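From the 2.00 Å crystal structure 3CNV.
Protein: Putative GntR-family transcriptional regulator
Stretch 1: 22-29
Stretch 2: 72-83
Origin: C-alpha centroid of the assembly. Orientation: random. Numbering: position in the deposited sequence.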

ATOM      1  N   ARG C  22     -23.983  13.367  -3.431  1.00 17.88           N
ATOM      2  CA  ARG C  22     -24.865  14.482  -3.712  1.00 15.99           C
ATOM      3  C   ARG C  22     -23.974  15.684  -3.905  1.00 15.44           C
ATOM      4  O   ARG C  22     -23.213  16.032  -3.016  1.00 15.30           O
ATOM      5  CB  ARG C  22     -25.888  14.682  -2.568  1.00 16.48           C
ATOM      6  CG  ARG C  22     -26.879  15.757  -2.851  1.00 17.28           C
ATOM      7  CD  ARG C  22     -28.151  15.680  -1.984  1.00 18.83           C
ATOM      8  NE  ARG C  22     -27.748  15.917  -0.625  1.00 18.37           N
ATOM      9  CZ  ARG C  22     -27.592  17.091  -0.034  1.00 22.70           C
ATOM     10  NH1 ARG C  22     -27.848  18.245  -0.637  1.00 20.93           N
ATOM     11  NH2 ARG C  22     -27.149  17.095   1.214  1.00 24.34           N
ATOM     12  N   ILE C  23     -24.091  16.330  -5.068  1.00 13.86           N
ATOM     13  CA  ILE C  23     -23.259  17.507  -5.406  1.00 12.05           C
ATOM     14  C   ILE C  23     -23.827  18.739  -4.698  1.00 13.79           C
ATOM     15  O   ILE C  23     -25.039  19.071  -4.786  1.00 14.54           O
ATOM     16  CB  ILE C  23     -23.211  17.781  -6.897  1.00 12.66           C
ATOM     17  CG1 ILE C  23     -22.723  16.511  -7.672  1.00  9.64           C
ATOM     18  CG2 ILE C  23     -22.410  19.089  -7.185  1.00 10.65           C
ATOM     19  CD1 ILE C  23     -21.314  16.054  -7.352  1.00  7.19           C
ATOM     20  N   LEU C  24     -22.953  19.444  -4.005  1.00 13.41           N
ATOM     21  CA  LEU C  24     -23.380  20.585  -3.205  1.00 15.22           C
ATOM     22  C   LEU C  24     -23.032  21.948  -3.883  1.00 15.17           C
ATOM     23  O   LEU C  24     -23.736  22.933  -3.808  1.00 14.89           O
ATOM     24  CB  LEU C  24     -22.712  20.451  -1.834  1.00 14.91           C
ATOM     25  CG  LEU C  24     -23.396  19.839  -0.643  1.00 19.22           C
ATOM     26  CD1 LEU C  24     -24.443  18.752  -0.821  1.00 15.85           C
ATOM     27  CD2 LEU C  24     -22.293  19.609   0.415  1.00 18.83           C
ATOM     28  N   GLU C  25     -21.884  21.948  -4.510  1.00 16.53           N
ATOM     29  CA  GLU C  25     -21.320  23.102  -5.170  1.00 16.53           C
ATOM     30  C   GLU C  25     -20.539  22.680  -6.366  1.00 16.47           C
ATOM     31  O   GLU C  25     -19.881  21.624  -6.366  1.00 14.29           O
ATOM     32  CB  GLU C  25     -20.383  23.849  -4.235  1.00 16.50           C
ATOM     33  CG  GLU C  25     -21.075  24.438  -2.986  1.00 20.55           C
ATOM     34  CD  GLU C  25     -20.079  25.115  -2.062  1.00 25.21           C
ATOM     35  OE1 GLU C  25     -19.291  25.950  -2.580  1.00 31.89           O
ATOM     36  OE2 GLU C  25     -20.063  24.807  -0.846  1.00 27.34           O
ATOM     37  N   CYS C  26     -20.542  23.560  -7.353  1.00 17.15           N
ATOM     38  CA  CYS C  26     -19.746  23.361  -8.558  1.00 19.26           C
ATOM     39  C   CYS C  26     -19.500  24.698  -9.228  1.00 19.88           C
ATOM     40  O   CYS C  26     -20.434  25.405  -9.528  1.00 19.00           O
ATOM     41  CB  CYS C  26     -20.508  22.412  -9.507  1.00 20.34           C
ATOM     42  SG  CYS C  26     -19.618  21.912 -11.005  1.00 27.99           S
ATOM     43  N   ARG C  27     -18.238  25.070  -9.367  1.00 20.28           N
ATOM     44  CA  ARG C  27     -17.844  26.406  -9.852  1.00 22.05           C
ATOM     45  C   ARG C  27     -16.495  26.282 -10.544  1.00 21.02           C
ATOM     46  O   ARG C  27     -15.732  25.402 -10.217  1.00 19.61           O
ATOM     47  CB  ARG C  27     -17.551  27.397  -8.692  1.00 21.52           C
ATOM     48  CG  ARG C  27     -18.656  27.844  -7.955  1.00 28.60           C
ATOM     49  CD  ARG C  27     -18.149  28.838  -6.905  1.00 33.52           C
ATOM     50  NE  ARG C  27     -17.248  28.156  -5.977  1.00 38.54           N
ATOM     51  CZ  ARG C  27     -16.359  28.766  -5.193  1.00 40.84           C
ATOM     52  NH1 ARG C  27     -16.223  30.089  -5.226  1.00 40.02           N
ATOM     53  NH2 ARG C  27     -15.591  28.046  -4.382  1.00 43.20           N
ATOM     54  N   ARG C  28     -16.211  27.221 -11.432  1.00 20.01           N
ATOM     55  CA  ARG C  28     -14.853  27.400 -11.921  1.00 21.78           C
ATOM     56  C   ARG C  28     -14.258  28.618 -11.229  1.00 20.59           C
ATOM     57  O   ARG C  28     -14.951  29.570 -10.955  1.00 20.94           O
ATOM     58  CB  ARG C  28     -14.816  27.503 -13.441  1.00 22.54           C
ATOM     59  CG  ARG C  28     -14.986  26.128 -14.035  1.00 27.22           C
ATOM     60  CD  ARG C  28     -15.439  26.173 -15.466  1.00 32.16           C
ATOM     61  NE  ARG C  28     -15.239  24.902 -16.177  1.00 34.02           N
ATOM     62  CZ  ARG C  28     -16.044  23.845 -16.084  1.00 36.33           C
ATOM     63  NH1 ARG C  28     -17.129  23.871 -15.305  1.00 36.91           N
ATOM     64  NH2 ARG C  28     -15.766  22.755 -16.785  1.00 36.50           N
ATOM     65  N   LEU C  29     -12.984  28.533 -10.910  1.00 20.10           N
ATOM     66  CA  LEU C  29     -12.275  29.637 -10.325  1.00 20.63           C
ATOM     67  C   LEU C  29     -10.783  29.634 -10.564  1.00 19.50           C
ATOM     68  O   LEU C  29     -10.197  28.675 -11.056  1.00 19.49           O
ATOM     69  CB  LEU C  29     -12.545  29.737  -8.836  1.00 22.08           C
ATOM     70  CG  LEU C  29     -12.526  28.454  -8.017  1.00 27.86           C
ATOM     71  CD1 LEU C  29     -11.147  28.085  -7.481  1.00 29.26           C
ATOM     72  CD2 LEU C  29     -13.573  28.652  -6.854  1.00 30.18           C
ATOM     73  N   HIS C  72      -8.320  20.201 -18.561  1.00 28.78           N
ATOM     74  CA  HIS C  72      -8.711  18.828 -18.922  1.00 28.43           C
ATOM     75  C   HIS C  72     -10.182  18.544 -18.633  1.00 27.15           C
ATOM     76  O   HIS C  72     -10.710  17.488 -18.985  1.00 28.18           O
ATOM     77  CB  HIS C  72      -7.827  17.818 -18.203  1.00 28.92           C
ATOM     78  CG  HIS C  72      -6.368  18.040 -18.429  1.00 32.97           C
ATOM     79  ND1 HIS C  72      -5.498  18.387 -17.416  1.00 37.91           N
ATOM     80  CD2 HIS C  72      -5.626  17.994 -19.566  1.00 37.92           C
ATOM     81  CE1 HIS C  72      -4.279  18.520 -17.914  1.00 36.94           C
ATOM     82  NE2 HIS C  72      -4.329  18.291 -19.217  1.00 38.41           N
ATOM     83  N   PHE C  73     -10.852  19.484 -17.994  1.00 25.11           N
ATOM     84  CA  PHE C  73     -12.183  19.200 -17.473  1.00 24.00           C
ATOM     85  C   PHE C  73     -13.202  20.229 -17.908  1.00 25.58           C
ATOM     86  O   PHE C  73     -14.241  20.447 -17.254  1.00 23.06           O
ATOM     87  CB  PHE C  73     -12.140  19.050 -15.953  1.00 23.24           C
ATOM     88  CG  PHE C  73     -11.564  17.732 -15.489  1.00 20.16           C
ATOM     89  CD1 PHE C  73     -12.359  16.592 -15.438  1.00 21.44           C
ATOM     90  CD2 PHE C  73     -10.209  17.629 -15.140  1.00 18.91           C
ATOM     91  CE1 PHE C  73     -11.797  15.378 -15.026  1.00 22.08           C
ATOM     92  CE2 PHE C  73      -9.671  16.469 -14.699  1.00 18.81           C
ATOM     93  CZ  PHE C  73     -10.467  15.319 -14.654  1.00 17.87           C
ATOM     94  N   ARG C  74     -12.884  20.862 -19.037  1.00 27.73           N
ATOM     95  CA  ARG C  74     -13.762  21.904 -19.611  1.00 29.40           C
ATOM     96  C   ARG C  74     -15.188  21.419 -19.794  1.00 29.67           C
ATOM     97  O   ARG C  74     -16.131  22.154 -19.545  1.00 31.94           O
ATOM     98  CB  ARG C  74     -13.174  22.514 -20.889  1.00 30.65           C
ATOM     99  CG  ARG C  74     -12.195  23.614 -20.493  1.00 33.41           C
ATOM    100  CD  ARG C  74     -11.679  24.389 -21.686  1.00 40.92           C
ATOM    101  NE  ARG C  74     -10.523  23.711 -22.262  1.00 46.65           N
ATOM    102  CZ  ARG C  74     -10.583  22.822 -23.255  1.00 51.32           C
ATOM    103  NH1 ARG C  74     -11.757  22.496 -23.815  1.00 51.17           N
ATOM    104  NH2 ARG C  74      -9.453  22.256 -23.688  1.00 52.38           N
ATOM    105  N   GLY C  75     -15.358  20.155 -20.121  1.00 29.28           N
ATOM    106  CA  GLY C  75     -16.707  19.633 -20.380  1.00 28.76           C
ATOM    107  C   GLY C  75     -17.552  19.416 -19.126  1.00 28.57           C
ATOM    108  O   GLY C  75     -18.747  19.069 -19.188  1.00 27.92           O
ATOM    109  N   LEU C  76     -16.927  19.628 -17.973  1.00 28.24           N
ATOM    110  CA  LEU C  76     -17.527  19.236 -16.700  1.00 28.14           C
ATOM    111  C   LEU C  76     -18.562  20.271 -16.317  1.00 28.52           C
ATOM    112  O   LEU C  76     -18.230  21.443 -16.184  1.00 29.63           O
ATOM    113  CB  LEU C  76     -16.470  19.056 -15.599  1.00 28.48           C
ATOM    114  CG  LEU C  76     -16.789  18.339 -14.272  1.00 28.22           C
ATOM    115  CD1 LEU C  76     -17.501  16.990 -14.523  1.00 29.83           C
ATOM    116  CD2 LEU C  76     -15.534  18.112 -13.469  1.00 29.23           C
ATOM    117  N   THR C  77     -19.823  19.844 -16.193  1.00 27.58           N
ATOM    118  CA  THR C  77     -20.913  20.737 -15.762  1.00 25.81           C
ATOM    119  C   THR C  77     -21.705  20.155 -14.606  1.00 25.33           C
ATOM    120  O   THR C  77     -21.569  18.987 -14.274  1.00 24.25           O
ATOM    121  CB  THR C  77     -21.878  21.056 -16.882  1.00 26.59           C
ATOM    122  OG1 THR C  77     -22.483  19.858 -17.411  1.00 26.27           O
ATOM    123  CG2 THR C  77     -21.158  21.827 -18.003  1.00 25.57           C
ATOM    124  N   LEU C  78     -22.555  20.987 -14.018  1.00 23.18           N
ATOM    125  CA  LEU C  78     -23.388  20.539 -12.872  1.00 22.16           C
ATOM    126  C   LEU C  78     -24.389  19.532 -13.409  1.00 20.55           C
ATOM    127  O   LEU C  78     -24.656  18.496 -12.799  1.00 19.51           O
ATOM    128  CB  LEU C  78     -24.095  21.699 -12.198  1.00 21.03           C
ATOM    129  CG  LEU C  78     -24.920  21.371 -10.972  1.00 22.48           C
ATOM    130  CD1 LEU C  78     -24.058  20.863  -9.804  1.00 19.23           C
ATOM    131  CD2 LEU C  78     -25.731  22.625 -10.583  1.00 17.62           C
ATOM    132  N   GLU C  79     -24.867  19.825 -14.605  1.00 19.75           N
ATOM    133  CA  GLU C  79     -25.882  18.997 -15.232  1.00 20.71           C
ATOM    134  C   GLU C  79     -25.304  17.599 -15.443  1.00 19.54           C
ATOM    135  O   GLU C  79     -25.978  16.594 -15.232  1.00 17.15           O
ATOM    136  CB  GLU C  79     -26.398  19.599 -16.558  1.00 20.88           C
ATOM    137  CG  GLU C  79     -27.285  18.645 -17.382  1.00 27.56           C
ATOM    138  CD  GLU C  79     -26.491  17.530 -18.171  1.00 37.77           C
ATOM    139  OE1 GLU C  79     -25.303  17.771 -18.592  1.00 43.18           O
ATOM    140  OE2 GLU C  79     -27.064  16.404 -18.372  1.00 42.05           O
ATOM    141  N   LEU C  80     -24.025  17.564 -15.848  1.00 18.80           N
ATOM    142  CA  LEU C  80     -23.351  16.276 -16.078  1.00 17.23           C
ATOM    143  C   LEU C  80     -23.263  15.506 -14.766  1.00 17.33           C
ATOM    144  O   LEU C  80     -23.608  14.327 -14.679  1.00 17.32           O
ATOM    145  CB  LEU C  80     -21.976  16.478 -16.678  1.00 17.91           C
ATOM    146  CG  LEU C  80     -21.175  15.225 -17.075  1.00 19.75           C
ATOM    147  CD1 LEU C  80     -21.811  14.425 -18.202  1.00 21.80           C
ATOM    148  CD2 LEU C  80     -19.825  15.652 -17.495  1.00 22.41           C
ATOM    149  N   LEU C  81     -22.829  16.210 -13.727  1.00 16.24           N
ATOM    150  CA  LEU C  81     -22.604  15.619 -12.415  1.00 16.29           C
ATOM    151  C   LEU C  81     -23.862  15.049 -11.807  1.00 15.19           C
ATOM    152  O   LEU C  81     -23.837  14.016 -11.155  1.00 15.85           O
ATOM    153  CB  LEU C  81     -21.961  16.611 -11.440  1.00 16.13           C
ATOM    154  CG  LEU C  81     -20.537  16.983 -11.796  1.00 18.20           C
ATOM    155  CD1 LEU C  81     -20.025  18.150 -10.945  1.00 17.92           C
ATOM    156  CD2 LEU C  81     -19.634  15.795 -11.650  1.00 19.59           C
ATOM    157  N   THR C  82     -24.966  15.723 -11.998  1.00 14.61           N
ATOM    158  CA  THR C  82     -26.110  15.442 -11.184  1.00 14.27           C
ATOM    159  C   THR C  82     -26.963  14.448 -11.921  1.00 17.18           C
ATOM    160  O   THR C  82     -27.831  13.857 -11.308  1.00 15.39           O
ATOM    161  CB  THR C  82     -26.941  16.690 -10.831  1.00 12.35           C
ATOM    162  OG1 THR C  82     -27.382  17.338 -12.026  1.00 12.25           O
ATOM    163  CG2 THR C  82     -26.083  17.674  -9.990  1.00 11.17           C
ATOM    164  N   ALA C  83     -26.734  14.336 -13.233  1.00 18.45           N
ATOM    165  CA  ALA C  83     -27.473  13.376 -14.085  1.00 22.03           C
ATOM    166  C   ALA C  83     -26.685  12.074 -13.966  1.00 25.20           C
ATOM    167  O   ALA C  83     -27.241  11.006 -13.873  1.00 27.21           O
ATOM    168  CB  ALA C  83     -27.546  13.839 -15.571  1.00 21.12           C
TER

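The apolar centre of the contact is built from four side chains: Ile-23 and Cys-26 on the strand, Leu-78 and Leu-81 on the helix. Strand 22-29 and helix 78-83 run roughly antiparallel, at 153° between their N-to-C directions, with a closest approach of their axes of 8.7 Å. Ile-23 and Cys-26 both direct their CA-to-CB bonds toward the helix. The branched Ile-23 reaches two leucines at once: its CG2 lies 3.6 Å from Leu-78 CD1, while its CG1 lies 3.8 Å from Leu-81 CB. Cys-26 is short, which suits a place where the backbones come close, its CA being 6.3 Å from that of Leu-78. With chi1 in t, Cys-26 places SG 3.8 Å from Leu-81 CD1 and CB 3.9 Å from Leu-78 CD1. Leu-81 points toward the strand and is buried; Leu-78 leaves its backbone sideways, but its end comes nearer and touches both strand residues. At the margin of this cluster, Thr-82 CG2 adds a looser contact, 4.2 Å from Ile-23 CB.

Thr-77 caps the helix start; its OG1 accepts from Leu-80 N at 3.2 Å. The CA-to-CB bond of Thr-77 points away from the strand.

The polar edge belongs to Arg-28. Its extended side chain, with chi2 and chi3 both t, carries the guanidinium to the type I turn from Phe-73 to Leu-76. Arg-28 NH1 and Arg-28 NH2 both donate to Leu-76 O, at 2.8 Å (143°) and 2.9 Å (141°), a forked arrangement near the guanidinium plane. Arg-28 NH2 also lies 2.8 Å from both Phe-73 O and Arg-74 O, but poor angles exclude hydrogen bonds. In all, the two stretches bury 370 Å², both sides summed.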